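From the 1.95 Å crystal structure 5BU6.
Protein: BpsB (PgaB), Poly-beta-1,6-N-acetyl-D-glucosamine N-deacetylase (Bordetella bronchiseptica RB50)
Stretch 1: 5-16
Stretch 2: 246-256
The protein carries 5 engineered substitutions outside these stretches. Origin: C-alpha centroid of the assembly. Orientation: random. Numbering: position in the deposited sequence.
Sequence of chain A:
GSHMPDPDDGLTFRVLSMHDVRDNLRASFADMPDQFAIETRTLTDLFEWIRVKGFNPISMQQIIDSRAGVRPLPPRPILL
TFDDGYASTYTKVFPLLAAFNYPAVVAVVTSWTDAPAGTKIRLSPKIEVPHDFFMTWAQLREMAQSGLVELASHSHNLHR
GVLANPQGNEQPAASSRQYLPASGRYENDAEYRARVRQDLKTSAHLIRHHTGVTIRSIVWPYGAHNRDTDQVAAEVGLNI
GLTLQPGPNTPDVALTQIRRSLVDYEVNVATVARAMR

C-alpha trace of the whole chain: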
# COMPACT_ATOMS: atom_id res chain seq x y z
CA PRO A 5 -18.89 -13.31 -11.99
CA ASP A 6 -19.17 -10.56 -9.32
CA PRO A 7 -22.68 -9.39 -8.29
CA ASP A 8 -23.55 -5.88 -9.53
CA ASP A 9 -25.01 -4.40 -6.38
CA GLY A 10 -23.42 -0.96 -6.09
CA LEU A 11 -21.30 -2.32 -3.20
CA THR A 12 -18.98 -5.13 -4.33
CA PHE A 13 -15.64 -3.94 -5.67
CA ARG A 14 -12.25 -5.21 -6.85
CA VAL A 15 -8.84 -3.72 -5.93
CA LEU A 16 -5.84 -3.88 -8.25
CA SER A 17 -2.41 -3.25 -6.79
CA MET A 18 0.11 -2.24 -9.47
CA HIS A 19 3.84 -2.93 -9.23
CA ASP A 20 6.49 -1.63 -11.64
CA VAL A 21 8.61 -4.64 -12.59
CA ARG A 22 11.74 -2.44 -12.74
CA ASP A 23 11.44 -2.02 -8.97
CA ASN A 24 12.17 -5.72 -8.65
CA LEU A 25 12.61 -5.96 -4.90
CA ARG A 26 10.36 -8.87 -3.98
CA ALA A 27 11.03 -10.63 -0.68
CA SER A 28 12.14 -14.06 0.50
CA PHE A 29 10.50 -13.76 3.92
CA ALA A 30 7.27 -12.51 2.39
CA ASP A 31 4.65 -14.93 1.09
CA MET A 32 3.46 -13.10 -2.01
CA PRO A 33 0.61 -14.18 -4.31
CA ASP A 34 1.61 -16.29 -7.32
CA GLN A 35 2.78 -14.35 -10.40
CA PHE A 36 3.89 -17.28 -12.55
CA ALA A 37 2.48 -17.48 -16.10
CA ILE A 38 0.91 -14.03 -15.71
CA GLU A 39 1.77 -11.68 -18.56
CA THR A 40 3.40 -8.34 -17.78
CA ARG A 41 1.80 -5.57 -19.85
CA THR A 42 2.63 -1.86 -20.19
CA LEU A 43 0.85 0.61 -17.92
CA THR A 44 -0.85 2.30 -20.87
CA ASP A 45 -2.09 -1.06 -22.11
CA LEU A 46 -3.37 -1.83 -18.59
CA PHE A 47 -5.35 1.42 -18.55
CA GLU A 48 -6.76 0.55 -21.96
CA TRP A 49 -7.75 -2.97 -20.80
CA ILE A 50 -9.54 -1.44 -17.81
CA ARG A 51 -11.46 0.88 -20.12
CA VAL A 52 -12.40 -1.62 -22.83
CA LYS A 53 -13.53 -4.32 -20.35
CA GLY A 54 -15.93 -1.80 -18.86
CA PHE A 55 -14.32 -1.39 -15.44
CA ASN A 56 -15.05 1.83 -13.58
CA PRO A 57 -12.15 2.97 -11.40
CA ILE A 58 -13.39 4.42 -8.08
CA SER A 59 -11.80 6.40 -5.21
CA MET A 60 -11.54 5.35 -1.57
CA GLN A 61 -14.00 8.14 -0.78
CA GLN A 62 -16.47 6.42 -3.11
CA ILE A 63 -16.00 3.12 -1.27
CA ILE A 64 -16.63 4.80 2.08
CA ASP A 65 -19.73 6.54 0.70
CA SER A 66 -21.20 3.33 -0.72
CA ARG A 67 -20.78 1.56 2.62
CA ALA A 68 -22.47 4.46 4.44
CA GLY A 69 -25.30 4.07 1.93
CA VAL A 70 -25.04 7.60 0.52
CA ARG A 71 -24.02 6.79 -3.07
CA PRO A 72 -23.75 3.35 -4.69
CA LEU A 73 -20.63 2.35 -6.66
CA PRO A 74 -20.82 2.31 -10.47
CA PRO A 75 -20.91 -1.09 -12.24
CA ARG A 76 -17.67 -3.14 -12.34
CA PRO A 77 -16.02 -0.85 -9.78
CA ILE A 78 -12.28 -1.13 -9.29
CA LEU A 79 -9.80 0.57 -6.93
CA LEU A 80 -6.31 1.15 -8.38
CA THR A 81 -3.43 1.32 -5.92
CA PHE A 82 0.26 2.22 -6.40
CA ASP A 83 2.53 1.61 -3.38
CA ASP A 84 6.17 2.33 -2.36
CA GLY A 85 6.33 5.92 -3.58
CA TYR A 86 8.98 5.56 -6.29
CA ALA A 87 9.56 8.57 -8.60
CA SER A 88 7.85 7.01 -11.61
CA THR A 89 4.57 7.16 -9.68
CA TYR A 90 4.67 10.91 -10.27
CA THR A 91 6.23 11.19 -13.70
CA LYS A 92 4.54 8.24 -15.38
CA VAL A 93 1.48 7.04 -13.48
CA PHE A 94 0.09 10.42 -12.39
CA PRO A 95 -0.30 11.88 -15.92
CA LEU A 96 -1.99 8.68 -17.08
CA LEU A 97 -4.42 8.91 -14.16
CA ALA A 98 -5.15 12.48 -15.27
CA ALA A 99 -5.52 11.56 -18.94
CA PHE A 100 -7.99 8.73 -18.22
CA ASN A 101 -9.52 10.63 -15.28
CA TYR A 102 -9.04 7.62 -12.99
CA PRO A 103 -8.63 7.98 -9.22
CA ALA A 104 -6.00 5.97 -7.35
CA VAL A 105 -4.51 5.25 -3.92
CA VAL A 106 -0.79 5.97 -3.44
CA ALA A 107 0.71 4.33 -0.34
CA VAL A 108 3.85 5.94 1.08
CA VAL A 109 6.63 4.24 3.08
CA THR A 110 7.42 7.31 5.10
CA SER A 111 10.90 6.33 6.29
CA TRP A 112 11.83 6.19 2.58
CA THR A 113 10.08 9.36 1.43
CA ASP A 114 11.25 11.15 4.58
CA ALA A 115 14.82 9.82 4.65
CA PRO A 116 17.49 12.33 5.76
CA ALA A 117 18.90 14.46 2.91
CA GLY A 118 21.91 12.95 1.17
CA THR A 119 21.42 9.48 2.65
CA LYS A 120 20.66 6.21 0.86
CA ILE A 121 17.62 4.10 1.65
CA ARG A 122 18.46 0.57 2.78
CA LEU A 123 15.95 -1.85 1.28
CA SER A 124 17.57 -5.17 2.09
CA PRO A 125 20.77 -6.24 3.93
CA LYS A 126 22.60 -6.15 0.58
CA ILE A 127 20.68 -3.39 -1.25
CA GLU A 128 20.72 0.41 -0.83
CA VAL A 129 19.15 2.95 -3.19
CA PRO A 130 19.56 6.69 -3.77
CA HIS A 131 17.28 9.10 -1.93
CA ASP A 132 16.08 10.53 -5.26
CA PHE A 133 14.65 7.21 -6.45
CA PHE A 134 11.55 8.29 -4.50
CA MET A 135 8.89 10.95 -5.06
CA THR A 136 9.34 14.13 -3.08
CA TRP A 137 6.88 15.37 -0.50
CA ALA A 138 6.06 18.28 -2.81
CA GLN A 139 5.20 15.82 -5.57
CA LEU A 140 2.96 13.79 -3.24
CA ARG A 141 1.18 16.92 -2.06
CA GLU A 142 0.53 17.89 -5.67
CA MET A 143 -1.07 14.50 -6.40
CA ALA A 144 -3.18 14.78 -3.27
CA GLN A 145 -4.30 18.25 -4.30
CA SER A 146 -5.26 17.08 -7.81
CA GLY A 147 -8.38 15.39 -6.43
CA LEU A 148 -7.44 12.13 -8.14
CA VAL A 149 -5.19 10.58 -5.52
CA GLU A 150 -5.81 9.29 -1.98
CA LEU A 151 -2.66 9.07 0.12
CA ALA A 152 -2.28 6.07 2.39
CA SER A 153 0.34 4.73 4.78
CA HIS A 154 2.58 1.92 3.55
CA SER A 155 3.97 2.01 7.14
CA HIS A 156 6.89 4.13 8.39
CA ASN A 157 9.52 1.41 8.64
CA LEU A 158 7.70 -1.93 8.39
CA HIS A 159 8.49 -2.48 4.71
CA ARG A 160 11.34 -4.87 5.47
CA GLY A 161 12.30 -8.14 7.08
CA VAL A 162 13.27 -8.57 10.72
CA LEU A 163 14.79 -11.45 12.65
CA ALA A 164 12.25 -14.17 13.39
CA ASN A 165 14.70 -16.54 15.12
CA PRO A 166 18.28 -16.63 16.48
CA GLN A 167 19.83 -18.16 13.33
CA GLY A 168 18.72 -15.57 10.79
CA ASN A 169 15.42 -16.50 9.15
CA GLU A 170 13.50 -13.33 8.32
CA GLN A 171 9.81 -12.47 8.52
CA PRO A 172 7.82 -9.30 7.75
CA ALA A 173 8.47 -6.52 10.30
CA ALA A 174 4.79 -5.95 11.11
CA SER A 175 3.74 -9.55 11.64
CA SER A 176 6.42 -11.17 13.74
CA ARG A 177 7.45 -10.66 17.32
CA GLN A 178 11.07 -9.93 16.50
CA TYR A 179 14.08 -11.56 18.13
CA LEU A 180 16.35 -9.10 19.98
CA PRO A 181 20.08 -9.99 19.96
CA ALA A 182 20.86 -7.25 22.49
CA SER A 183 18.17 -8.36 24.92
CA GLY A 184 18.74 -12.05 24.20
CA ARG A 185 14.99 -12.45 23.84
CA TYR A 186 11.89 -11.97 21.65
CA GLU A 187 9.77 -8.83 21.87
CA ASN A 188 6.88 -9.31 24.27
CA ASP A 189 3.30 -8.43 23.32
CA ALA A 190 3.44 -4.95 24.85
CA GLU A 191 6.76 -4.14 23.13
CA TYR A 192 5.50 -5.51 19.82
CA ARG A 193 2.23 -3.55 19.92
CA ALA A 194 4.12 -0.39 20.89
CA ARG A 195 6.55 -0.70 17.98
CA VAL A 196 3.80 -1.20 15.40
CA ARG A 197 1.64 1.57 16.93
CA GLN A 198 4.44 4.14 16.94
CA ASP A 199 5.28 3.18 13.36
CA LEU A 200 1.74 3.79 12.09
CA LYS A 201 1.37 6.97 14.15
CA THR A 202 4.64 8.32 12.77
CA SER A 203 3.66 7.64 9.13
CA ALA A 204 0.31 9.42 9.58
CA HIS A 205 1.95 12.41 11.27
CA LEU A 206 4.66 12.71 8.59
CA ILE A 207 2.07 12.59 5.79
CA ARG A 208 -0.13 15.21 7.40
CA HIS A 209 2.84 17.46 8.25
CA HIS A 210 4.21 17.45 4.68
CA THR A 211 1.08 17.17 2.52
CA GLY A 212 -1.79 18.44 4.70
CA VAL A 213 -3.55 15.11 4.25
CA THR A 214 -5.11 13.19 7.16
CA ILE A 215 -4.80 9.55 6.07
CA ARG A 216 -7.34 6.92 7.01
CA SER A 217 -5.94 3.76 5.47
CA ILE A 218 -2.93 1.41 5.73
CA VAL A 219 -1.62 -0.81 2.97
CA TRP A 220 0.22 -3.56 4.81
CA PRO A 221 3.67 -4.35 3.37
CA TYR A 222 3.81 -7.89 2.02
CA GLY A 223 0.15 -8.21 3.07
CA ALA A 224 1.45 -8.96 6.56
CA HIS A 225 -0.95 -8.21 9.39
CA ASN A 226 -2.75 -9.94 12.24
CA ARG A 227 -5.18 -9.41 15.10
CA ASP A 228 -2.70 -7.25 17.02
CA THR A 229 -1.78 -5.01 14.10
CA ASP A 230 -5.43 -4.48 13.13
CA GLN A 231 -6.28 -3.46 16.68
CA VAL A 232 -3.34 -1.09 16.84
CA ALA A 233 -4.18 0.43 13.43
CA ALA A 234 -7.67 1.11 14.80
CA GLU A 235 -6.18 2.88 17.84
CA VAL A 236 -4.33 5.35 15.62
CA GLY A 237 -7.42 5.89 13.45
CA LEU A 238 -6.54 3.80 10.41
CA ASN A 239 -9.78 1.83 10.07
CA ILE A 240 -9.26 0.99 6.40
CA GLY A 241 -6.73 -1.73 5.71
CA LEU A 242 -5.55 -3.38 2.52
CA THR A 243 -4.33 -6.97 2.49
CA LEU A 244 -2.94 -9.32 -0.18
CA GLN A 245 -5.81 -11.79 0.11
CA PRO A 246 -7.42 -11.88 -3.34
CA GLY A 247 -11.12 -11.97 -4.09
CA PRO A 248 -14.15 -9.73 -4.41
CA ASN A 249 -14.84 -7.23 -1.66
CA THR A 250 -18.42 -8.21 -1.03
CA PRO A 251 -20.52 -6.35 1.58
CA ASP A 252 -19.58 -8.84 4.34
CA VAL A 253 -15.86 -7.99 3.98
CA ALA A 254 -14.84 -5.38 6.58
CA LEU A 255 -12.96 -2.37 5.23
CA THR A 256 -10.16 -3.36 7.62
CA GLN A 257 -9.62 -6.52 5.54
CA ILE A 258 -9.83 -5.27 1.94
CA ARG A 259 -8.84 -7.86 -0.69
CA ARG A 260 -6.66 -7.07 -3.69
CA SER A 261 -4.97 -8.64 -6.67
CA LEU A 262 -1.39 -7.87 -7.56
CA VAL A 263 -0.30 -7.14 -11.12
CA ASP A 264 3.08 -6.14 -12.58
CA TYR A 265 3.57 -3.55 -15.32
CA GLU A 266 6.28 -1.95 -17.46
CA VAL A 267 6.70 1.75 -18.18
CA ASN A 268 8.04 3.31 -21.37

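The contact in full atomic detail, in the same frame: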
# COMPACT_ATOMS: atom_id res chain seq x y z
N PRO A 5 -19.86 -14.21 -12.63
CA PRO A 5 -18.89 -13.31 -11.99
C PRO A 5 -19.50 -12.44 -10.87
O PRO A 5 -20.59 -12.75 -10.39
CB PRO A 5 -18.40 -12.46 -13.15
CG PRO A 5 -18.41 -13.41 -14.31
CD PRO A 5 -19.62 -14.32 -14.08
N ASP A 6 -18.78 -11.39 -10.47
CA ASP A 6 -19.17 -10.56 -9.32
C ASP A 6 -20.58 -9.99 -9.44
O ASP A 6 -21.00 -9.58 -10.52
CB ASP A 6 -18.18 -9.40 -9.13
CG ASP A 6 -16.75 -9.87 -8.85
OD1 ASP A 6 -16.52 -11.09 -8.69
OD2 ASP A 6 -15.85 -9.01 -8.78
N PRO A 7 -21.32 -9.95 -8.31
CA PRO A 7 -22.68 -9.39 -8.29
C PRO A 7 -22.66 -7.87 -8.47
O PRO A 7 -21.82 -7.21 -7.86
CB PRO A 7 -23.20 -9.77 -6.90
CG PRO A 7 -21.96 -9.87 -6.06
CD PRO A 7 -20.90 -10.42 -6.98
N ASP A 8 -23.54 -7.33 -9.30
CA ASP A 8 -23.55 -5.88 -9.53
C ASP A 8 -24.59 -5.20 -8.65
O ASP A 8 -25.75 -5.05 -9.03
CB ASP A 8 -23.80 -5.56 -11.00
CG ASP A 8 -23.37 -4.16 -11.37
OD1 ASP A 8 -22.15 -3.94 -11.54
OD2 ASP A 8 -24.25 -3.28 -11.46
N ASP A 9 -24.13 -4.76 -7.49
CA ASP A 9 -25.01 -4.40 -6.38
C ASP A 9 -24.70 -3.02 -5.83
O ASP A 9 -25.19 -2.64 -4.78
CB ASP A 9 -24.86 -5.44 -5.27
CG ASP A 9 -23.40 -5.71 -4.92
OD1 ASP A 9 -22.52 -4.92 -5.36
OD2 ASP A 9 -23.12 -6.71 -4.22
N GLY A 10 -23.85 -2.28 -6.54
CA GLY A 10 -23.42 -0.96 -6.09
C GLY A 10 -22.55 -0.97 -4.84
O GLY A 10 -22.27 0.09 -4.28
N LEU A 11 -22.11 -2.16 -4.42
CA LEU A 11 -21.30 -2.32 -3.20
C LEU A 11 -20.03 -3.15 -3.37
O LEU A 11 -19.02 -2.88 -2.73
CB LEU A 11 -22.13 -2.98 -2.10
CG LEU A 11 -23.32 -2.16 -1.61
CD1 LEU A 11 -24.23 -3.04 -0.79
CD2 LEU A 11 -22.84 -0.97 -0.80
N THR A 12 -20.10 -4.20 -4.19
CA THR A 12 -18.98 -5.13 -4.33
C THR A 12 -17.95 -4.53 -5.26
O THR A 12 -18.28 -4.05 -6.33
CB THR A 12 -19.46 -6.50 -4.84
OG1 THR A 12 -20.33 -7.08 -3.86
CG2 THR A 12 -18.30 -7.45 -5.07
N PHE A 13 -16.69 -4.53 -4.84
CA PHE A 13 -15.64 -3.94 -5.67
C PHE A 13 -14.36 -4.79 -5.71
O PHE A 13 -14.12 -5.63 -4.83
CB PHE A 13 -15.32 -2.52 -5.21
CG PHE A 13 -14.77 -2.45 -3.81
CD1 PHE A 13 -15.63 -2.41 -2.71
CD2 PHE A 13 -13.39 -2.40 -3.59
CE1 PHE A 13 -15.13 -2.33 -1.43
CE2 PHE A 13 -12.89 -2.33 -2.29
CZ PHE A 13 -13.75 -2.28 -1.21
N ARG A 14 -13.56 -4.58 -6.76
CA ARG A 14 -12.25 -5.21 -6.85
C ARG A 14 -11.16 -4.17 -6.58
O ARG A 14 -11.41 -2.97 -6.71
CB ARG A 14 -12.07 -5.87 -8.22
CG ARG A 14 -12.90 -7.14 -8.43
CD ARG A 14 -12.23 -8.36 -7.82
NE ARG A 14 -13.02 -9.57 -8.00
CZ ARG A 14 -12.58 -10.81 -7.79
NH1 ARG A 14 -13.40 -11.83 -7.98
NH2 ARG A 14 -11.33 -11.03 -7.38
N VAL A 15 -9.99 -4.62 -6.15
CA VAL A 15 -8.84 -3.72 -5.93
C VAL A 15 -7.66 -4.31 -6.70
O VAL A 15 -7.41 -5.53 -6.65
CB VAL A 15 -8.47 -3.56 -4.45
CG1 VAL A 15 -7.28 -2.61 -4.28
CG2 VAL A 15 -9.66 -3.02 -3.65
N LEU A 16 -6.94 -3.45 -7.40
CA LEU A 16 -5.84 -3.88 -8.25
C LEU A 16 -4.60 -3.13 -7.81
O LEU A 16 -4.52 -1.92 -7.94
CB LEU A 16 -6.20 -3.61 -9.72
CG LEU A 16 -5.39 -4.23 -10.85
CD1 LEU A 16 -5.45 -5.75 -10.81
CD2 LEU A 16 -5.87 -3.68 -12.19
N PRO A 246 -6.68 -12.28 -2.14
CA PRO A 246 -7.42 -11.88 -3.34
C PRO A 246 -8.91 -12.19 -3.21
O PRO A 246 -9.33 -12.90 -2.31
CB PRO A 246 -6.77 -12.73 -4.44
CG PRO A 246 -6.41 -14.00 -3.72
CD PRO A 246 -6.04 -13.59 -2.30
N GLY A 247 -9.71 -11.64 -4.10
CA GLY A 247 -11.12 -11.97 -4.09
C GLY A 247 -11.96 -10.72 -4.17
O GLY A 247 -11.43 -9.61 -4.08
N PRO A 248 -13.27 -10.89 -4.35
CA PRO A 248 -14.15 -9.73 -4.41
C PRO A 248 -14.35 -9.16 -3.02
O PRO A 248 -14.40 -9.90 -2.05
CB PRO A 248 -15.45 -10.31 -4.98
CG PRO A 248 -15.47 -11.72 -4.47
CD PRO A 248 -14.02 -12.16 -4.42
N ASN A 249 -14.46 -7.84 -2.93
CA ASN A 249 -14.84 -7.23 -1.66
C ASN A 249 -16.34 -7.10 -1.61
O ASN A 249 -16.89 -6.07 -1.99
CB ASN A 249 -14.18 -5.89 -1.49
CG ASN A 249 -12.69 -6.00 -1.39
OD1 ASN A 249 -12.15 -6.39 -0.35
ND2 ASN A 249 -12.01 -5.70 -2.48
N THR A 250 -16.97 -8.16 -1.15
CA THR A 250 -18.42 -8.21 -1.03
C THR A 250 -18.81 -7.45 0.24
O THR A 250 -17.94 -7.10 1.03
CB THR A 250 -18.91 -9.67 -1.02
OG1 THR A 250 -18.26 -10.38 0.04
CG2 THR A 250 -18.60 -10.35 -2.35
N PRO A 251 -20.11 -7.15 0.42
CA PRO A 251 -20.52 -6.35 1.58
C PRO A 251 -20.14 -6.92 2.95
O PRO A 251 -20.05 -6.15 3.89
CB PRO A 251 -22.05 -6.29 1.43
CG PRO A 251 -22.28 -6.39 -0.02
CD PRO A 251 -21.23 -7.34 -0.53
N ASP A 252 -19.95 -8.24 3.06
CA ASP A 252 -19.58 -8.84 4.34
C ASP A 252 -18.09 -8.69 4.68
O ASP A 252 -17.68 -8.97 5.80
CB ASP A 252 -19.97 -10.32 4.36
CG ASP A 252 -19.28 -11.11 3.28
OD1 ASP A 252 -19.16 -10.59 2.15
OD2 ASP A 252 -18.84 -12.25 3.55
N VAL A 253 -17.28 -8.25 3.72
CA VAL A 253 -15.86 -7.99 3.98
C VAL A 253 -15.69 -6.64 4.67
O VAL A 253 -16.06 -5.61 4.11
CB VAL A 253 -15.02 -7.97 2.67
CG1 VAL A 253 -13.53 -7.73 2.99
CG2 VAL A 253 -15.21 -9.27 1.89
N ALA A 254 -15.12 -6.64 5.87
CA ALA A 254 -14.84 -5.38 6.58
C ALA A 254 -13.82 -4.55 5.84
O ALA A 254 -12.92 -5.11 5.21
CB ALA A 254 -14.34 -5.66 8.01
N LEU A 255 -13.92 -3.22 5.93
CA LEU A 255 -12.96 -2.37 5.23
C LEU A 255 -11.57 -2.46 5.86
O LEU A 255 -10.62 -1.94 5.30
CB LEU A 255 -13.43 -0.90 5.19
CG LEU A 255 -14.65 -0.62 4.31
CD1 LEU A 255 -14.87 0.88 4.18
CD2 LEU A 255 -14.59 -1.28 2.92
N THR A 256 -11.46 -3.12 7.00
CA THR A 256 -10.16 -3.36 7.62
C THR A 256 -9.43 -4.52 6.94
O THR A 256 -8.24 -4.72 7.16
CB THR A 256 -10.29 -3.70 9.10
OG1 THR A 256 -11.17 -4.83 9.23
CG2 THR A 256 -10.87 -2.52 9.89
O HOH W 1 -18.56 -4.28 -0.60
O HOH W 2 -9.05 -9.31 -6.38
O HOH W 3 -10.07 -7.35 -4.99

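The contact is organised around one antiparallel bridge between Phe13 and Asn249, whose CA atoms lie 5.2 Å apart. Phe13 N donates to Asn249 O at 3.2 Å (N-H...O angle 155°), and Asn249 N donates to Phe13 O at 2.9 Å (159°). The reciprocal pair satisfies the backbone donor and acceptor of both residues. Phe13 O accepts a second bond, from Asn249 ND2 at 3.2 Å and 151°: the Asn249 CA-to-CB bond points toward the opposing stretch, and with chi1 at -65° (m) the amide reaches the same carbonyl. Asn249 ND2 and Asn249 OD1 also have hydrogen-bond partners elsewhere in the structure, so this buried amide is satisfied at both ends.

Asn249 O is equally busy. Besides its bond from Phe13 N, Asn249 O receives a CA-H...O contact from Thr12 CA at 3.3 Å, with 153° at the hydrogen, and a hydrogen bond from water 1 at 2.8 Å. Water 1 also donates to Leu11 O at 2.6 Å, linking two carbonyls that are 3.9 Å apart (Leu11 O to Asn249 O) and could not bond to each other directly.

On the other side of the bridge, water takes over the pairing. Water 3 accepts from Val15 N at 3.0 Å and donates to Gly247 O at 2.8 Å. Water 2 accepts from Arg14 NH2 at 3.0 Å and, weakly, from Gly247 N at 3.3 Å.

The Arg14 CA-to-CB bond points away, yet the end of the side chain returns: one guanidinium face lies over the Gly247-Pro248 peptide, with Arg14 NH2 3.3 Å from Gly247 C and Arg14 CZ 3.5 Å from Pro248 N. Within its own stretch the guanidinium forms a salt bridge to Asp6, where Arg14 NE reaches Asp6 OD2 at 3.0 Å (172°) and Arg14 NH1 reaches Asp6 OD1 at 3.3 Å (171°).

Asp9 likewise engages its neighbours. Asp9 OD1 accepts from Leu11 N at 2.9 Å and Thr12 N at 2.8 Å, while Asp9 OD2 accepts from Thr12 OG1 at 2.8 Å. Across the contact, the nearest atoms to Thr12 OG1 are carbons: Pro251 CD lies 3.5 Å from Thr12 OG1, and Thr250 CA lies 3.6 Å from it.

Packing completes the contact. Asn249 CB sits over the Phe13 ring, 3.7 Å from the centroid and 13° off the normal, a CH-pi geometry. Leu255 CD2 approaches the ring edge, 4.3 Å from Phe13 CZ, and Leu11 CD1 lies 4.0 Å from Pro251 CG.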